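Local coordinates for alpha-catenin-like protein hmp-1 (Caenorhabditis elegans, PDB 5XA5), which binds beta-catenin and actin filaments at cell junctions and is required for cell migration and cell shape changes during embryonic body enclosure and elongation, at residues D18-K23 and K27-L32. Numbering follows the deposited sequence.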
ATOM      1  N   ASP A  18      -8.596  12.232   3.136  1.00 96.99           N
ATOM      2  CA  ASP A  18      -7.620  13.098   2.464  1.00 94.34           C
ATOM      3  C   ASP A  18      -6.179  12.608   2.615  1.00 84.23           C
ATOM      4  O   ASP A  18      -5.267  13.155   2.005  1.00 81.79           O
ATOM      5  CB  ASP A  18      -7.746  14.516   3.002  1.00100.94           C
ATOM      6  CG  ASP A  18      -9.184  14.872   3.336  1.00108.76           C
ATOM      7  OD1 ASP A  18     -10.087  14.491   2.560  1.00112.57           O
ATOM      8  OD2 ASP A  18      -9.414  15.540   4.367  1.00112.42           O
ATOM      9  N   GLU A  19      -5.981  11.586   3.441  1.00 76.11           N
ATOM     10  CA  GLU A  19      -4.662  10.990   3.644  1.00 69.87           C
ATOM     11  C   GLU A  19      -4.461   9.815   2.699  1.00 53.75           C
ATOM     12  O   GLU A  19      -3.375   9.252   2.602  1.00 45.82           O
ATOM     13  CB  GLU A  19      -4.498  10.535   5.095  1.00 84.21           C
ATOM     14  CG  GLU A  19      -4.486  11.683   6.084  1.00 98.69           C
ATOM     15  CD  GLU A  19      -4.357  11.221   7.522  1.00109.12           C
ATOM     16  OE1 GLU A  19      -3.350  10.558   7.851  1.00110.82           O
ATOM     17  OE2 GLU A  19      -5.269  11.518   8.323  1.00112.69           O
ATOM     18  N   VAL A  20      -5.529   9.450   2.002  1.00 42.42           N
ATOM     19  CA  VAL A  20      -5.478   8.339   1.070  1.00 34.00           C
ATOM     20  C   VAL A  20      -4.786   8.787  -0.206  1.00 33.95           C
ATOM     21  O   VAL A  20      -5.216   9.741  -0.865  1.00 35.06           O
ATOM     22  CB  VAL A  20      -6.882   7.812   0.791  1.00 31.21           C
ATOM     23  CG1 VAL A  20      -6.845   6.609  -0.129  1.00 35.74           C
ATOM     24  CG2 VAL A  20      -7.523   7.428   2.121  1.00 40.71           C
ATOM     25  N   ARG A  21      -3.691   8.112  -0.538  1.00 30.09           N
ATOM     26  CA  ARG A  21      -2.840   8.533  -1.645  0.57 27.66           C
ATOM     27  C   ARG A  21      -2.897   7.567  -2.824  1.00 28.50           C
ATOM     28  O   ARG A  21      -2.375   7.856  -3.891  1.00 29.31           O
ATOM     29  CB  ARG A  21      -1.395   8.698  -1.163  0.57 27.37           C
ATOM     30  CG  ARG A  21      -1.286   9.732  -0.058  0.57 34.28           C
ATOM     31  CD  ARG A  21       0.133   9.956   0.395  0.57 40.52           C
ATOM     32  NE  ARG A  21       0.213  11.105   1.289  0.57 38.84           N
ATOM     33  CZ  ARG A  21       0.595  11.041   2.557  0.57 49.29           C
ATOM     34  NH1 ARG A  21       0.947   9.877   3.088  0.57 50.85           N
ATOM     35  NH2 ARG A  21       0.638  12.143   3.292  0.57 42.19           N
ATOM     36  N   SER A  22      -3.546   6.423  -2.624  1.00 25.61           N
ATOM     37  CA  SER A  22      -3.663   5.399  -3.663  1.00 26.36           C
ATOM     38  C   SER A  22      -5.066   5.398  -4.249  1.00 25.98           C
ATOM     39  O   SER A  22      -6.021   5.291  -3.504  1.00 25.11           O
ATOM     40  CB  SER A  22      -3.358   4.007  -3.090  1.00 26.36           C
ATOM     41  OG  SER A  22      -3.856   2.961  -3.917  1.00 26.04           O
ATOM     42  N   LYS A  23      -5.182   5.511  -5.569  1.00 24.12           N
ATOM     43  CA  LYS A  23      -6.504   5.435  -6.218  1.00 23.53           C
ATOM     44  C   LYS A  23      -7.150   4.058  -6.091  1.00 24.16           C
ATOM     45  O   LYS A  23      -8.385   3.940  -6.062  1.00 24.72           O
ATOM     46  CB  LYS A  23      -6.393   5.783  -7.697  1.00 25.35           C
ATOM     47  CG  LYS A  23      -6.086   7.216  -7.996  1.00 26.28           C
ATOM     48  CD  LYS A  23      -5.965   7.335  -9.537  1.00 28.81           C
ATOM     49  CE  LYS A  23      -5.636   8.706  -9.991  1.00 32.12           C
ATOM     50  NZ  LYS A  23      -5.631   8.762 -11.469  1.00 24.59           N
ATOM     51  N   LYS A  27     -10.799   3.971  -4.347  1.00 22.63           N
ATOM     52  CA  LYS A  27     -12.027   3.441  -4.964  1.00 22.95           C
ATOM     53  C   LYS A  27     -12.626   2.344  -4.109  1.00 27.13           C
ATOM     54  O   LYS A  27     -13.846   2.295  -3.926  1.00 23.16           O
ATOM     55  CB  LYS A  27     -11.749   2.906  -6.367  1.00 25.13           C
ATOM     56  CG  LYS A  27     -11.450   4.036  -7.356  1.00 22.82           C
ATOM     57  CD  LYS A  27     -11.588   3.594  -8.799  1.00 25.41           C
ATOM     58  CE  LYS A  27     -10.683   2.429  -9.113  1.00 29.49           C
ATOM     59  NZ  LYS A  27      -9.255   2.776  -8.856  1.00 31.74           N
ATOM     60  N   GLN A  28     -11.768   1.483  -3.565  1.00 24.39           N
ATOM     61  CA  GLN A  28     -12.260   0.396  -2.715  1.00 22.87           C
ATOM     62  C   GLN A  28     -12.956   0.932  -1.473  1.00 28.76           C
ATOM     63  O   GLN A  28     -14.033   0.466  -1.114  1.00 27.10           O
ATOM     64  CB  GLN A  28     -11.108  -0.526  -2.297  1.00 25.38           C
ATOM     65  CG  GLN A  28     -10.609  -1.438  -3.400  1.00 28.03           C
ATOM     66  CD  GLN A  28      -9.492  -2.352  -2.925  1.00 36.03           C
ATOM     67  OE1 GLN A  28      -9.740  -3.404  -2.333  1.00 37.64           O
ATOM     68  NE2 GLN A  28      -8.249  -1.949  -3.179  1.00 36.97           N
ATOM     69  N   ILE A  29     -12.339   1.889  -0.789  1.00 26.85           N
ATOM     70  CA  ILE A  29     -12.940   2.396   0.440  0.64 27.40           C
ATOM     71  C   ILE A  29     -14.182   3.225   0.118  1.00 27.25           C
ATOM     72  O   ILE A  29     -15.124   3.242   0.897  1.00 27.81           O
ATOM     73  CB  ILE A  29     -11.938   3.224   1.312  0.64 30.34           C
ATOM     74  CG1 ILE A  29     -11.517   4.529   0.636  0.64 27.44           C
ATOM     75  CG2 ILE A  29     -10.710   2.388   1.685  0.64 29.29           C
ATOM     76  CD1 ILE A  29     -10.566   5.359   1.479  0.64 36.05           C
ATOM     77  N   THR A  30     -14.211   3.872  -1.045  1.00 23.46           N
ATOM     78  CA  THR A  30     -15.408   4.628  -1.411  1.00 24.66           C
ATOM     79  C   THR A  30     -16.580   3.666  -1.585  1.00 25.85           C
ATOM     80  O   THR A  30     -17.705   3.955  -1.153  1.00 25.62           O
ATOM     81  CB  THR A  30     -15.156   5.445  -2.680  1.00 24.51           C
ATOM     82  OG1 THR A  30     -14.091   6.363  -2.415  1.00 24.47           O
ATOM     83  CG2 THR A  30     -16.378   6.227  -3.084  1.00 26.40           C
ATOM     84  N   GLN A  31     -16.313   2.512  -2.185  1.00 23.39           N
ATOM     85  CA  GLN A  31     -17.346   1.477  -2.317  1.00 25.73           C
ATOM     86  C   GLN A  31     -17.809   1.004  -0.954  1.00 29.99           C
ATOM     87  O   GLN A  31     -19.005   0.915  -0.683  1.00 29.23           O
ATOM     88  CB  GLN A  31     -16.829   0.275  -3.101  1.00 28.94           C
ATOM     89  CG  GLN A  31     -16.577   0.503  -4.573  1.00 26.16           C
ATOM     90  CD  GLN A  31     -15.791  -0.635  -5.189  1.00 36.57           C
ATOM     91  OE1 GLN A  31     -16.040  -1.805  -4.891  1.00 41.63           O
ATOM     92  NE2 GLN A  31     -14.846  -0.305  -6.066  1.00 30.93           N
ATOM     93  N   LEU A  32     -16.843   0.683  -0.103  1.00 26.86           N
ATOM     94  CA  LEU A  32     -17.152   0.138   1.220  1.00 29.48           C
ATOM     95  C   LEU A  32     -18.088   1.070   1.982  1.00 27.80           C
ATOM     96  O   LEU A  32     -19.171   0.661   2.421  1.00 37.67           O
ATOM     97  CB  LEU A  32     -15.863  -0.103   2.012  1.00 29.49           C
ATOM     98  CG  LEU A  32     -14.977  -1.213   1.437  1.00 30.01           C
ATOM     99  CD1 LEU A  32     -13.560  -1.158   2.014  1.00 31.85           C
ATOM    100  CD2 LEU A  32     -15.624  -2.607   1.678  1.00 31.39           C
TER
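Lys27 takes hold of the carbonyl oxygen of Lys23 twice, once through its backbone and once through its side chain. Lys27 N lies 3.0 Å from Lys23 O with an N-H...O angle of 162°, the ordinary i to i+4 bond of the first turn of helix 23-36. The ammonium Lys27 NZ folds back to 3.1 Å from the same Lys23 O, because the lysine chain turns sharply at its last two torsions, chi3 and chi4, instead of running straight out. The two donors arrive from opposite faces of the carbonyl plane: Lys27 N is only moderately tilted from it, whereas Lys27 NZ stands above it, 67° out of the plane, and so is not on a lone pair. The acceptor is thus doubly satisfied, and the ammonium group probably gains some electrostatic benefit from resting over a carbonyl. The end of the Lys23 side chain leads away from 27-32.

Further back in the loop, Val20 meets Ile29 tip to tip, with Val20 CG2 3.7 Å from Ile29 CD1. Both side chains are buried and need no polar partner; Val20 also touches Ile139 and Ile29 touches Ala135, both on helix 117-165.

Between these two contacts sits Ser22, the N-cap. Its OG is hydrogen-bonded to Val25 N, serving one of the amides that the first helical turn cannot satisfy, and also to Asp196 OD2 on helix 169-196. Backbone hydrogen bonds between Arg21 and Val198 and between Lys23 and Asp196 tie the loop to the same region. The arrangement is a serine N-capped helix start with its incoming loop folded back against the first turns, here opening the N-terminal helical-bundle part of a vinculin/alpha-catenin family protein.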